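Prenylcyclase (Actinoplanes teichomyceticus, PDB 6IJ1) probably acts on prenyl (isoprenoid) substrates as a cyclase or transferase of largely helical fold, its exact reaction being unsettled. Local coordinates at residues 18-23 / 325-330; 12-17 / 332-337; 29-34 / 43-48; 51-56 / 98-103. All coordinates share one frame; numbering follows the deposited sequence.

Contact 1: 18-23 / 325-330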
loop_
_atom_site.group_PDB
_atom_site.type_symbol
_atom_site.label_atom_id
_atom_site.label_comp_id
_atom_site.label_asym_id
_atom_site.label_seq_id
_atom_site.Cartn_x
_atom_site.Cartn_y
_atom_site.Cartn_z
ATOM N N VAL A 18 16.397 -2.506 7.778
ATOM C CA VAL A 18 15.799 -3.126 8.956
ATOM C C VAL A 18 16.208 -2.398 10.232
ATOM O O VAL A 18 15.365 -2.084 11.074
ATOM C CB VAL A 18 16.162 -4.627 9.026
ATOM C CG1 VAL A 18 15.703 -5.193 10.373
ATOM C CG2 VAL A 18 15.451 -5.355 7.918
ATOM N N ASP A 19 17.505 -2.078 10.377
ATOM C CA ASP A 19 17.926 -1.332 11.557
ATOM C C ASP A 19 17.228 0.020 11.629
ATOM O O ASP A 19 16.853 0.454 12.701
ATOM C CB ASP A 19 19.419 -1.092 11.546
ATOM C CG ASP A 19 20.242 -2.374 11.824
ATOM O OD1 ASP A 19 19.731 -3.303 12.483
ATOM O OD2 ASP A 19 21.387 -2.409 11.380
ATOM N N PHE A 20 17.076 0.726 10.495
ATOM C CA PHE A 20 16.325 1.989 10.528
ATOM C C PHE A 20 14.918 1.766 11.064
ATOM O O PHE A 20 14.461 2.475 11.948
ATOM C CB PHE A 20 16.282 2.606 9.117
ATOM C CG PHE A 20 15.355 3.795 9.008
ATOM C CD1 PHE A 20 15.810 5.064 9.305
ATOM C CD2 PHE A 20 14.021 3.636 8.598
ATOM C CE1 PHE A 20 14.922 6.182 9.214
ATOM C CE2 PHE A 20 13.165 4.745 8.490
ATOM C CZ PHE A 20 13.601 5.990 8.805
ATOM N N LEU A 21 14.209 0.748 10.549
ATOM C CA LEU A 21 12.820 0.585 10.963
ATOM C C LEU A 21 12.718 0.132 12.421
ATOM O O LEU A 21 11.874 0.607 13.161
ATOM C CB LEU A 21 12.110 -0.427 10.060
ATOM C CG LEU A 21 11.845 0.040 8.611
ATOM C CD1 LEU A 21 11.311 -1.108 7.782
ATOM C CD2 LEU A 21 10.874 1.228 8.659
ATOM N N LEU A 22 13.582 -0.790 12.848
ATOM C CA LEU A 22 13.552 -1.190 14.258
ATOM C C LEU A 22 13.882 -0.025 15.178
ATOM O O LEU A 22 13.283 0.098 16.248
ATOM C CB LEU A 22 14.529 -2.346 14.478
ATOM C CG LEU A 22 14.138 -3.640 13.807
ATOM C CD1 LEU A 22 15.314 -4.656 14.020
ATOM C CD2 LEU A 22 12.806 -4.184 14.334
ATOM N N ASP A 23 14.842 0.837 14.795
ATOM C CA ASP A 23 15.157 1.992 15.638
ATOM C C ASP A 23 14.036 3.003 15.691
ATOM O O ASP A 23 13.973 3.802 16.646
ATOM C CB ASP A 23 16.444 2.664 15.153
ATOM C CG ASP A 23 17.685 1.830 15.461
ATOM O OD1 ASP A 23 17.555 0.827 16.203
ATOM O OD2 ASP A 23 18.790 2.173 14.977
ATOM N N PHE A 325 8.119 10.474 8.079
ATOM C CA PHE A 325 9.268 9.876 8.751
ATOM C C PHE A 325 9.972 8.831 7.908
ATOM O O PHE A 325 10.948 8.222 8.370
ATOM C CB PHE A 325 8.799 9.312 10.106
ATOM C CG PHE A 325 8.221 10.376 10.960
ATOM C CD1 PHE A 325 9.022 11.375 11.406
ATOM C CD2 PHE A 325 6.875 10.391 11.227
ATOM C CE1 PHE A 325 8.443 12.400 12.216
ATOM C CE2 PHE A 325 6.282 11.405 12.004
ATOM C CZ PHE A 325 7.082 12.401 12.487
ATOM N N GLY A 326 9.505 8.607 6.654
ATOM C CA GLY A 326 10.181 7.704 5.736
ATOM C C GLY A 326 9.968 6.230 6.011
ATOM O O GLY A 326 10.605 5.393 5.350
ATOM N N LEU A 327 9.030 5.892 6.904
ATOM C CA LEU A 327 8.877 4.456 7.217
ATOM C C LEU A 327 8.154 3.745 6.071
ATOM O O LEU A 327 8.522 2.622 5.697
ATOM C CB LEU A 327 8.098 4.212 8.522
ATOM C CG LEU A 327 8.490 4.968 9.791
ATOM C CD1 LEU A 327 7.814 4.218 10.989
ATOM C CD2 LEU A 327 9.951 5.054 10.009
ATOM N N HIS A 328 7.114 4.374 5.504
ATOM C CA HIS A 328 6.388 3.694 4.441
ATOM C C HIS A 328 7.278 3.484 3.238
ATOM O O HIS A 328 7.333 2.393 2.674
ATOM C CB HIS A 328 5.141 4.531 4.098
ATOM C CG HIS A 328 4.127 3.809 3.273
ATOM N ND1 HIS A 328 4.379 3.402 1.989
ATOM C CD2 HIS A 328 2.870 3.400 3.568
ATOM C CE1 HIS A 328 3.317 2.779 1.512
ATOM N NE2 HIS A 328 2.377 2.750 2.455
ATOM N N THR A 329 8.028 4.516 2.863
ATOM C CA THR A 329 8.944 4.372 1.713
ATOM C C THR A 329 9.969 3.295 1.977
ATOM O O THR A 329 10.225 2.445 1.129
ATOM C CB THR A 329 9.677 5.707 1.429
ATOM O OG1 THR A 329 8.749 6.735 1.089
ATOM C CG2 THR A 329 10.696 5.556 0.261
ATOM N N THR A 330 10.581 3.305 3.153
ATOM C CA THR A 330 11.639 2.340 3.415
ATOM C C THR A 330 11.086 0.923 3.412
ATOM O O THR A 330 11.727 0.028 2.847
ATOM C CB THR A 330 12.285 2.697 4.761
ATOM O OG1 THR A 330 12.865 3.985 4.645
ATOM C CG2 THR A 330 13.380 1.664 5.112
#
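F20 drives its ring into the N-terminal turn of helix 327-341, and L21 packs beside it on the same face of helix 10-23. The tight part of the contact lies around the far end of the phenyl ring. F20 CZ meets F325 O at the ring edge, in its plane and 3.5 Å away, while F20 CE2 touches L327 CD2 at 3.6 Å; the two side chains cross at about a right angle. With CG anti to the backbone N (chi1 171°), F20 starts its side chain in the direction of this turn. T330 brings both branches against the pair: CG2 lies about equally near F20 CD2 and L21 CG, and OG1 lies near the ring. That hydroxyl is not left without a partner, for T330 OG1 donates to G326 O at 2.8 Å. G326 O also accepts T330 N at 3.0 Å from the opposite face of its plane, so two bonds grip it where G326, with a positive phi, occupies the N-cap position. The looser part belongs to L21, whose CD2 approaches L327 CB only to 4.1 Å, and to F325, which takes part through its carbonyl while its exposed ring leads away from the contact. An acetate ion lies about 4 Å from the F20 side chain. The loop residue S284 touches both F20 and T330, helix 42-52 reaches L21 through L52, and helix 58-71 packs on V18 and L22, so that the two terminal helices meet beside the early helices of the chain.

Contact 2: 12-17 / 332-337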
loop_
_atom_site.group_PDB
_atom_site.type_symbol
_atom_site.label_atom_id
_atom_site.label_comp_id
_atom_site.label_asym_id
_atom_site.label_seq_id
_atom_site.Cartn_x
_atom_site.Cartn_y
_atom_site.Cartn_z
ATOM N N SER A 12 23.310 -5.936 2.424
ATOM C CA SER A 12 23.661 -4.888 3.369
ATOM C C SER A 12 22.588 -3.797 3.389
ATOM O O SER A 12 22.256 -3.282 4.454
ATOM C CB SER A 12 25.006 -4.282 3.011
ATOM O OG SER A 12 25.373 -3.327 4.012
ATOM N N ALA A 13 22.104 -3.398 2.222
ATOM C CA ALA A 13 21.035 -2.405 2.197
ATOM C C ALA A 13 19.843 -2.870 2.991
ATOM O O ALA A 13 19.243 -2.093 3.739
ATOM C CB ALA A 13 20.635 -2.108 0.761
ATOM N N VAL A 14 19.444 -4.141 2.828
ATOM C CA VAL A 14 18.285 -4.640 3.569
ATOM C C VAL A 14 18.550 -4.590 5.062
ATOM O O VAL A 14 17.692 -4.181 5.848
ATOM C CB VAL A 14 17.916 -6.055 3.079
ATOM C CG1 VAL A 14 16.897 -6.724 3.989
ATOM C CG2 VAL A 14 17.342 -5.978 1.691
ATOM N N ARG A 15 19.717 -5.093 5.490
ATOM C CA ARG A 15 20.060 -5.035 6.899
ATOM C C ARG A 15 19.994 -3.615 7.460
ATOM O O ARG A 15 19.396 -3.386 8.508
ATOM C CB ARG A 15 21.451 -5.639 7.128
ATOM C CG ARG A 15 21.818 -5.709 8.620
ATOM C CD ARG A 15 23.292 -6.123 8.834
ATOM N NE ARG A 15 23.738 -7.005 7.751
ATOM C CZ ARG A 15 24.585 -6.630 6.787
ATOM N NH1 ARG A 15 25.068 -5.387 6.780
ATOM N NH2 ARG A 15 24.934 -7.481 5.822
ATOM N N ARG A 16 20.553 -2.643 6.718
ATOM C CA ARG A 16 20.541 -1.267 7.221
ATOM C C ARG A 16 19.123 -0.666 7.246
ATOM O O ARG A 16 18.797 0.125 8.133
ATOM C CB ARG A 16 21.440 -0.398 6.360
ATOM C CG ARG A 16 22.954 -0.666 6.627
ATOM C CD ARG A 16 23.801 -0.052 5.491
ATOM N NE ARG A 16 23.507 1.364 5.433
ATOM C CZ ARG A 16 23.664 2.119 4.354
ATOM N NH1 ARG A 16 24.170 1.632 3.223
ATOM N NH2 ARG A 16 23.321 3.395 4.402
ATOM N N GLY A 17 18.269 -1.072 6.307
ATOM C CA GLY A 17 16.890 -0.620 6.321
ATOM C C GLY A 17 16.104 -1.226 7.467
ATOM O O GLY A 17 15.267 -0.570 8.100
ATOM N N THR A 332 8.495 -0.165 1.739
ATOM C CA THR A 332 8.227 -0.472 0.335
ATOM C C THR A 332 9.495 -0.866 -0.411
ATOM O O THR A 332 9.498 -1.841 -1.203
ATOM C CB THR A 332 7.554 0.745 -0.332
ATOM O OG1 THR A 332 6.401 1.147 0.452
ATOM C CG2 THR A 332 7.113 0.440 -1.739
ATOM N N VAL A 333 10.586 -0.124 -0.194
ATOM C CA VAL A 333 11.839 -0.421 -0.843
ATOM C C VAL A 333 12.383 -1.764 -0.368
ATOM O O VAL A 333 12.878 -2.548 -1.183
ATOM C CB VAL A 333 12.853 0.726 -0.567
ATOM C CG1 VAL A 333 14.229 0.273 -1.104
ATOM C CG2 VAL A 333 12.378 2.049 -1.278
ATOM N N LEU A 334 12.345 -2.035 0.942
ATOM C CA LEU A 334 12.859 -3.336 1.404
ATOM C C LEU A 334 12.086 -4.480 0.764
ATOM O O LEU A 334 12.693 -5.509 0.413
ATOM C CB LEU A 334 12.783 -3.437 2.926
ATOM C CG LEU A 334 13.712 -2.459 3.643
ATOM C CD1 LEU A 334 13.498 -2.541 5.160
ATOM C CD2 LEU A 334 15.208 -2.773 3.335
ATOM N N GLN A 335 10.764 -4.329 0.606
ATOM C CA GLN A 335 10.008 -5.406 -0.060
ATOM C C GLN A 335 10.529 -5.621 -1.474
ATOM O O GLN A 335 10.710 -6.777 -1.927
ATOM C CB GLN A 335 8.509 -5.040 -0.025
ATOM C CG GLN A 335 7.576 -6.099 -0.685
ATOM C CD GLN A 335 7.338 -7.242 0.223
ATOM O OE1 GLN A 335 6.825 -7.066 1.326
ATOM N NE2 GLN A 335 7.725 -8.425 -0.193
ATOM N N ALA A 336 10.832 -4.543 -2.193
ATOM C CA ALA A 336 11.372 -4.691 -3.543
ATOM C C ALA A 336 12.748 -5.331 -3.524
ATOM O O ALA A 336 13.064 -6.121 -4.418
ATOM C CB ALA A 336 11.445 -3.298 -4.198
ATOM N N LEU A 337 13.596 -4.939 -2.581
ATOM C CA LEU A 337 14.965 -5.512 -2.576
ATOM C C LEU A 337 14.894 -7.016 -2.300
ATOM O O LEU A 337 15.661 -7.754 -2.907
ATOM C CB LEU A 337 15.832 -4.757 -1.569
ATOM C CG LEU A 337 16.224 -3.354 -2.022
ATOM C CD1 LEU A 337 17.054 -2.656 -0.963
ATOM C CD2 LEU A 337 16.968 -3.396 -3.344
#
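V14 and L334 are nearest neighbours where the first and last helices of the chain run side by side, an antiparallel pair consistent with the closing of an alpha/alpha toroid of the kind found in terpene cyclases and protein prenyltransferases. The short axes approach to 10.0 Å with a signed crossing angle of -151°. All five touching residues are buried, and what joins them is packing of two sorts. In the first, side chain meets backbone. A chi1 of -66° turns L334 CG toward helix 10-23. Of the two methyls beyond it, L334 CD2 lies 3.6 Å from V14 CA, and L334 CD1 lies 3.7 Å from G17 C. G17 has no side chain, and L334 CD2 crowds the place where a CB would stand, so the leucine fits against bare backbone. In the second sort, side chain meets side chain. A13 CB touches L337 CD1 at 4.0 Å, and V14 CG2 lies 4.2 Å from L334 CD2, the valine and leucine crossing obliquely. Polar groups are settled around the interface instead of across it. A13 O, besides taking the helical bond from G17 N, accepts Q279 NE2, and on the other helix T332 OG1 bonds with H328 O and with Y47 OH. Helix 265-278 covers V333 and L337 through L275 and A272, and W285 touches the same two residues. At the other end of the interface from G17, V14 and L337 slide past each other in opposite directions, V14 CG2 coming to 3.8 Å from L337 CB.

Contact 3: 29-34 / 43-48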
loop_
_atom_site.group_PDB
_atom_site.type_symbol
_atom_site.label_atom_id
_atom_site.label_comp_id
_atom_site.label_asym_id
_atom_site.label_seq_id
_atom_site.Cartn_x
_atom_site.Cartn_y
_atom_site.Cartn_z
ATOM N N GLY A 29 6.412 -0.826 20.581
ATOM C CA GLY A 29 6.652 -1.670 19.423
ATOM C C GLY A 29 5.946 -1.221 18.149
ATOM O O GLY A 29 6.230 -1.802 17.084
ATOM N N ARG A 30 5.039 -0.249 18.229
ATOM C CA ARG A 30 4.279 0.129 17.044
ATOM C C ARG A 30 5.127 1.066 16.162
ATOM O O ARG A 30 6.211 1.527 16.528
ATOM C CB ARG A 30 2.949 0.772 17.417
ATOM C CG ARG A 30 3.051 2.132 17.966
ATOM C CD ARG A 30 1.723 2.666 18.562
ATOM N NE ARG A 30 1.747 4.143 18.630
ATOM C CZ ARG A 30 2.275 4.840 19.640
ATOM N NH1 ARG A 30 2.817 4.190 20.678
ATOM N NH2 ARG A 30 2.274 6.176 19.607
ATOM N N TRP A 31 4.663 1.269 14.927
ATOM C CA TRP A 31 5.270 2.273 14.058
ATOM C C TRP A 31 4.198 3.284 13.688
ATOM O O TRP A 31 3.023 2.939 13.489
ATOM C CB TRP A 31 5.832 1.659 12.788
ATOM C CG TRP A 31 7.002 0.791 13.014
ATOM C CD1 TRP A 31 8.298 1.195 13.121
ATOM C CD2 TRP A 31 7.017 -0.648 13.157
ATOM N NE1 TRP A 31 9.138 0.110 13.313
ATOM C CE2 TRP A 31 8.371 -1.036 13.341
ATOM C CE3 TRP A 31 6.025 -1.655 13.119
ATOM C CZ2 TRP A 31 8.768 -2.396 13.542
ATOM C CZ3 TRP A 31 6.416 -2.995 13.302
ATOM C CH2 TRP A 31 7.770 -3.352 13.500
ATOM N N VAL A 32 4.613 4.554 13.541
ATOM C CA VAL A 32 3.689 5.597 13.087
ATOM C C VAL A 32 4.339 6.382 11.942
ATOM O O VAL A 32 5.565 6.492 11.846
ATOM C CB VAL A 32 3.242 6.579 14.193
ATOM C CG1 VAL A 32 2.661 5.760 15.417
ATOM C CG2 VAL A 32 4.417 7.463 14.662
ATOM N N ASP A 33 3.509 6.875 11.043
ATOM C CA ASP A 33 4.031 7.702 9.955
ATOM C C ASP A 33 2.896 8.561 9.424
ATOM O O ASP A 33 1.729 8.375 9.753
ATOM C CB ASP A 33 4.644 6.851 8.835
ATOM C CG ASP A 33 5.775 7.552 8.074
ATOM O OD1 ASP A 33 5.911 8.778 8.210
ATOM O OD2 ASP A 33 6.468 6.821 7.303
ATOM N N TYR A 34 3.261 9.505 8.551
ATOM C CA TYR A 34 2.366 10.528 8.008
ATOM C C TYR A 34 2.004 11.553 9.082
ATOM O O TYR A 34 2.322 11.386 10.264
ATOM C CB TYR A 34 1.120 9.939 7.286
ATOM C CG TYR A 34 1.487 9.256 5.987
ATOM C CD1 TYR A 34 1.868 7.921 5.973
ATOM C CD2 TYR A 34 1.489 9.971 4.814
ATOM C CE1 TYR A 34 2.235 7.292 4.763
ATOM C CE2 TYR A 34 1.877 9.354 3.579
ATOM C CZ TYR A 34 2.218 8.037 3.597
ATOM O OH TYR A 34 2.614 7.401 2.418
ATOM N N TRP A 43 -2.633 1.384 10.462
ATOM C CA TRP A 43 -2.258 1.168 9.066
ATOM C C TRP A 43 -0.752 1.015 8.934
ATOM O O TRP A 43 -0.245 0.020 8.391
ATOM C CB TRP A 43 -2.799 2.315 8.216
ATOM C CG TRP A 43 -2.144 2.395 6.858
ATOM C CD1 TRP A 43 -1.843 1.352 5.982
ATOM C CD2 TRP A 43 -1.713 3.593 6.194
ATOM N NE1 TRP A 43 -1.271 1.858 4.829
ATOM C CE2 TRP A 43 -1.184 3.226 4.948
ATOM C CE3 TRP A 43 -1.724 4.952 6.559
ATOM C CZ2 TRP A 43 -0.654 4.165 4.032
ATOM C CZ3 TRP A 43 -1.226 5.893 5.642
ATOM C CH2 TRP A 43 -0.670 5.500 4.405
ATOM N N ILE A 44 0.015 1.995 9.442
ATOM C CA ILE A 44 1.461 1.958 9.238
ATOM C C ILE A 44 2.105 0.809 9.995
ATOM O O ILE A 44 3.049 0.195 9.498
ATOM C CB ILE A 44 2.065 3.327 9.653
ATOM C CG1 ILE A 44 1.597 4.385 8.647
ATOM C CG2 ILE A 44 3.587 3.313 9.729
ATOM C CD1 ILE A 44 2.120 4.156 7.179
ATOM N N THR A 45 1.639 0.523 11.225
ATOM C CA THR A 45 2.176 -0.621 11.949
ATOM C C THR A 45 1.981 -1.910 11.162
ATOM O O THR A 45 2.909 -2.709 11.060
ATOM C CB THR A 45 1.478 -0.695 13.314
ATOM O OG1 THR A 45 1.873 0.442 14.113
ATOM C CG2 THR A 45 1.871 -1.957 14.073
ATOM N N ALA A 46 0.759 -2.126 10.660
ATOM C CA ALA A 46 0.489 -3.326 9.861
ATOM C C ALA A 46 1.369 -3.364 8.612
ATOM O O ALA A 46 1.907 -4.413 8.247
ATOM C CB ALA A 46 -0.970 -3.391 9.475
ATOM N N TYR A 47 1.519 -2.220 7.929
ATOM C CA TYR A 47 2.251 -2.203 6.666
ATOM C C TYR A 47 3.739 -2.501 6.897
ATOM O O TYR A 47 4.354 -3.303 6.183
ATOM C CB TYR A 47 2.059 -0.801 6.053
ATOM C CG TYR A 47 2.681 -0.650 4.665
ATOM C CD1 TYR A 47 1.973 -1.121 3.574
ATOM C CD2 TYR A 47 3.941 -0.079 4.482
ATOM C CE1 TYR A 47 2.510 -1.045 2.307
ATOM C CE2 TYR A 47 4.466 0.059 3.203
ATOM C CZ TYR A 47 3.730 -0.410 2.129
ATOM O OH TYR A 47 4.209 -0.303 0.826
ATOM N N VAL A 48 4.340 -1.849 7.882
ATOM C CA VAL A 48 5.762 -2.084 8.171
ATOM C C VAL A 48 5.989 -3.520 8.641
ATOM O O VAL A 48 6.911 -4.193 8.179
ATOM C CB VAL A 48 6.253 -1.069 9.226
ATOM C CG1 VAL A 48 7.648 -1.417 9.732
ATOM C CG2 VAL A 48 6.196 0.398 8.610
#
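W31 lays its indole under V48, and the CG1 methyl of V48 stands 3.6 Å from the centroid of the six-membered ring, 15° off the ring normal: a CH-pi contact over the centre of the face. Over the opposite face, offset toward the rim, lies G29 O. The indole takes this place with its CG anti to the carbonyl carbon (chi1 -68°). Beside it the hydroxyl T45 OG1 comes within 2.8 Å of W31 O; D41 O is a second acceptor for the same proton, so the choice between them is not settled. I44 fills the middle of the contact. I44 CG2 lies 3.8 Å from D33 CB, and I44 CD1 sits 3.8 Å above the centre of the W43 ring while also meeting the edge of the Y34 ring. Y34 and W43 are near parallel, their planes 26° apart, but slid so that they barely overlap; the close approach is Y34 CE1 to W43 CH2 at 3.4 Å. In the next shell, D33 OD1 receives Y34 N at 2.8 Å and also F325 N, and OD2 receives H328 N, which ties the irregular loop segment to the start of helix 327-341. W31 NE1 donates to L21 O, and Y34 OH bonds with A289 O. The sequence G29-R30-W31 recalls the Gly-x-Trp end of the QW motif of terpene cyclases. The segment thus runs from helix 10-23 across helix 42-52, with helix 58-71 touching W31 through A63 and A67, and helix 91-104 touching W43 through S93.

Contact 4: 51-56 / 98-103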
loop_
_atom_site.group_PDB
_atom_site.type_symbol
_atom_site.label_atom_id
_atom_site.label_comp_id
_atom_site.label_asym_id
_atom_site.label_seq_id
_atom_site.Cartn_x
_atom_site.Cartn_y
_atom_site.Cartn_z
ATOM N N VAL A 51 6.136 -6.198 5.895
ATOM C CA VAL A 51 7.411 -6.315 5.181
ATOM C C VAL A 51 8.436 -7.030 6.061
ATOM O O VAL A 51 9.145 -7.951 5.610
ATOM C CB VAL A 51 7.912 -4.916 4.745
ATOM C CG1 VAL A 51 9.313 -5.037 4.154
ATOM C CG2 VAL A 51 6.957 -4.323 3.694
ATOM N N LEU A 52 8.508 -6.635 7.339
ATOM C CA LEU A 52 9.538 -7.164 8.230
ATOM C C LEU A 52 9.391 -8.671 8.391
ATOM O O LEU A 52 10.398 -9.359 8.466
ATOM C CB LEU A 52 9.479 -6.458 9.585
ATOM C CG LEU A 52 9.977 -5.004 9.602
ATOM C CD1 LEU A 52 9.792 -4.378 10.966
ATOM C CD2 LEU A 52 11.443 -4.919 9.185
ATOM N N VAL A 53 8.162 -9.202 8.441
ATOM C CA VAL A 53 8.074 -10.650 8.689
ATOM C C VAL A 53 8.510 -11.469 7.483
ATOM O O VAL A 53 8.699 -12.690 7.611
ATOM C CB VAL A 53 6.652 -11.104 9.141
ATOM C CG1 VAL A 53 6.218 -10.463 10.459
ATOM C CG2 VAL A 53 5.574 -10.908 8.057
ATOM N N GLN A 54 8.736 -10.856 6.321
ATOM C CA GLN A 54 9.201 -11.541 5.120
ATOM C C GLN A 54 10.711 -11.455 4.909
ATOM O O GLN A 54 11.213 -12.023 3.926
ATOM C CB GLN A 54 8.512 -10.965 3.896
ATOM C CG GLN A 54 7.015 -11.104 3.928
ATOM C CD GLN A 54 6.400 -10.396 2.731
ATOM O OE1 GLN A 54 6.669 -10.753 1.567
ATOM N NE2 GLN A 54 5.649 -9.315 3.000
ATOM N N LEU A 55 11.446 -10.743 5.764
ATOM C CA LEU A 55 12.874 -10.528 5.608
ATOM C C LEU A 55 13.638 -11.558 6.421
ATOM O O LEU A 55 13.181 -11.988 7.478
ATOM C CB LEU A 55 13.262 -9.125 6.069
ATOM C CG LEU A 55 12.545 -8.055 5.220
ATOM C CD1 LEU A 55 12.956 -6.668 5.694
ATOM C CD2 LEU A 55 12.822 -8.226 3.732
ATOM N N PRO A 56 14.831 -11.934 5.960
ATOM C CA PRO A 56 15.603 -12.985 6.649
ATOM C C PRO A 56 16.452 -12.427 7.788
ATOM O O PRO A 56 17.700 -12.464 7.770
ATOM C CB PRO A 56 16.444 -13.562 5.506
ATOM C CG PRO A 56 16.771 -12.336 4.653
ATOM C CD PRO A 56 15.465 -11.505 4.697
ATOM N N LEU A 98 -5.194 -7.857 8.080
ATOM C CA LEU A 98 -5.462 -9.270 7.708
ATOM C C LEU A 98 -4.338 -9.848 6.850
ATOM O O LEU A 98 -3.999 -11.038 6.987
ATOM C CB LEU A 98 -6.788 -9.387 6.973
ATOM C CG LEU A 98 -7.999 -9.024 7.885
ATOM C CD1 LEU A 98 -9.228 -8.721 7.111
ATOM C CD2 LEU A 98 -8.248 -10.278 8.809
ATOM N N ARG A 99 -3.679 -9.027 6.027
ATOM C CA ARG A 99 -2.507 -9.526 5.307
ATOM C C ARG A 99 -1.385 -9.940 6.243
ATOM O O ARG A 99 -0.738 -10.966 6.014
ATOM C CB ARG A 99 -2.010 -8.446 4.337
ATOM C CG ARG A 99 -0.696 -8.812 3.638
ATOM C CD ARG A 99 -0.391 -7.796 2.552
ATOM N NE ARG A 99 1.045 -7.833 2.206
ATOM C CZ ARG A 99 1.545 -8.555 1.218
ATOM N NH1 ARG A 99 0.745 -9.331 0.473
ATOM N NH2 ARG A 99 2.853 -8.489 1.002
ATOM N N LEU A 100 -1.114 -9.151 7.289
ATOM C CA LEU A 100 -0.112 -9.530 8.272
ATOM C C LEU A 100 -0.481 -10.873 8.905
ATOM O O LEU A 100 0.401 -11.741 9.057
ATOM C CB LEU A 100 0.007 -8.430 9.333
ATOM C CG LEU A 100 1.050 -8.706 10.418
ATOM C CD1 LEU A 100 2.478 -8.882 9.905
ATOM C CD2 LEU A 100 0.933 -7.530 11.394
ATOM N N ALA A 101 -1.773 -11.031 9.229
ATOM C CA ALA A 101 -2.219 -12.320 9.767
ATOM C C ALA A 101 -1.982 -13.458 8.797
ATOM O O ALA A 101 -1.524 -14.533 9.214
ATOM C CB ALA A 101 -3.695 -12.214 10.142
ATOM N N GLU A 102 -2.265 -13.263 7.506
ATOM C CA GLU A 102 -2.006 -14.348 6.532
ATOM C C GLU A 102 -0.527 -14.625 6.456
ATOM O O GLU A 102 -0.107 -15.783 6.381
ATOM C CB GLU A 102 -2.589 -13.972 5.152
ATOM C CG GLU A 102 -4.106 -13.985 5.185
ATOM C CD GLU A 102 -4.789 -14.087 3.805
ATOM O OE1 GLU A 102 -4.075 -13.969 2.772
ATOM O OE2 GLU A 102 -6.030 -14.265 3.751
ATOM N N LEU A 103 0.306 -13.574 6.442
ATOM C CA LEU A 103 1.751 -13.822 6.350
ATOM C C LEU A 103 2.255 -14.619 7.551
ATOM O O LEU A 103 3.211 -15.387 7.414
ATOM C CB LEU A 103 2.516 -12.489 6.244
ATOM C CG LEU A 103 2.300 -11.734 4.943
ATOM C CD1 LEU A 103 2.859 -10.338 5.102
ATOM C CD2 LEU A 103 3.103 -12.403 3.853
#
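V53 faces L103 with their CA atoms 7.5 Å apart, the first lying in a type I turn from L52 to L55 near the C-terminal end of helix 42-52 and the second on the regular helix 91-104. V53 divides its methyls between two leucines. V53 CG2, held between its own backbone N and carbonyl carbon, reaches L103 CB at 3.9 Å, and V53 CG1 reaches L100 CD1 at 4.1 Å, the valine and L100 side chains crossing at about a right angle. L100 continues inward, where M68 and L71 of helix 58-71 pack on it. Q54, next in the turn, stretches its chain beyond CG (chi2 175°) and crosses L103 at about a right angle: Q54 NE2 lies 3.6 Å from L103 CD1 and Q54 CD lies 4.0 Å from L103 CD2. The extended R99 brings NH2 to 3.5 Å from Q54 NE2, with the amide and guanidinium planes 69° apart. An imidazole molecule lies about 3 Å from the R99 side chain. What fixes the amide lies outside the two segments, for Q54 NE2 bonds to G50 O, one turn back in helix 42-52, and OE1 bonds to NE2 of Q335 on the last helix. Those two bonds set which end of the amide faces R99. The chemistry therefore implies a contact held by methyl packing near the surface, in which the guanidinium meets the nitrogen end of the amide, donor against donor; the nearness of that charge should add little attraction and may even work slightly against it.

In the fold
Contacts 1 and 2 hold the same two elements, helices 10-23 and 327-341, and meet where L21 CD1 touches L334 CD1; both are buried and joined mainly by apolar packing, contact 1 also setting a ring against a carbonyl and a hydroxyl. Contact 3, also buried, buries the most surface of the four and is richer in aromatic and polar groups, and its loop segment is bonded outward as well, partly to residues of contact 1. Contact 4 lies nearer the surface, shares helix 42-52 with contact 3, and mixes methyl packing with an amide and a guanidinium. The Q335 to Q54 bond joins contact 4 to the last helix, and Y47 links contact 3 to contact 2.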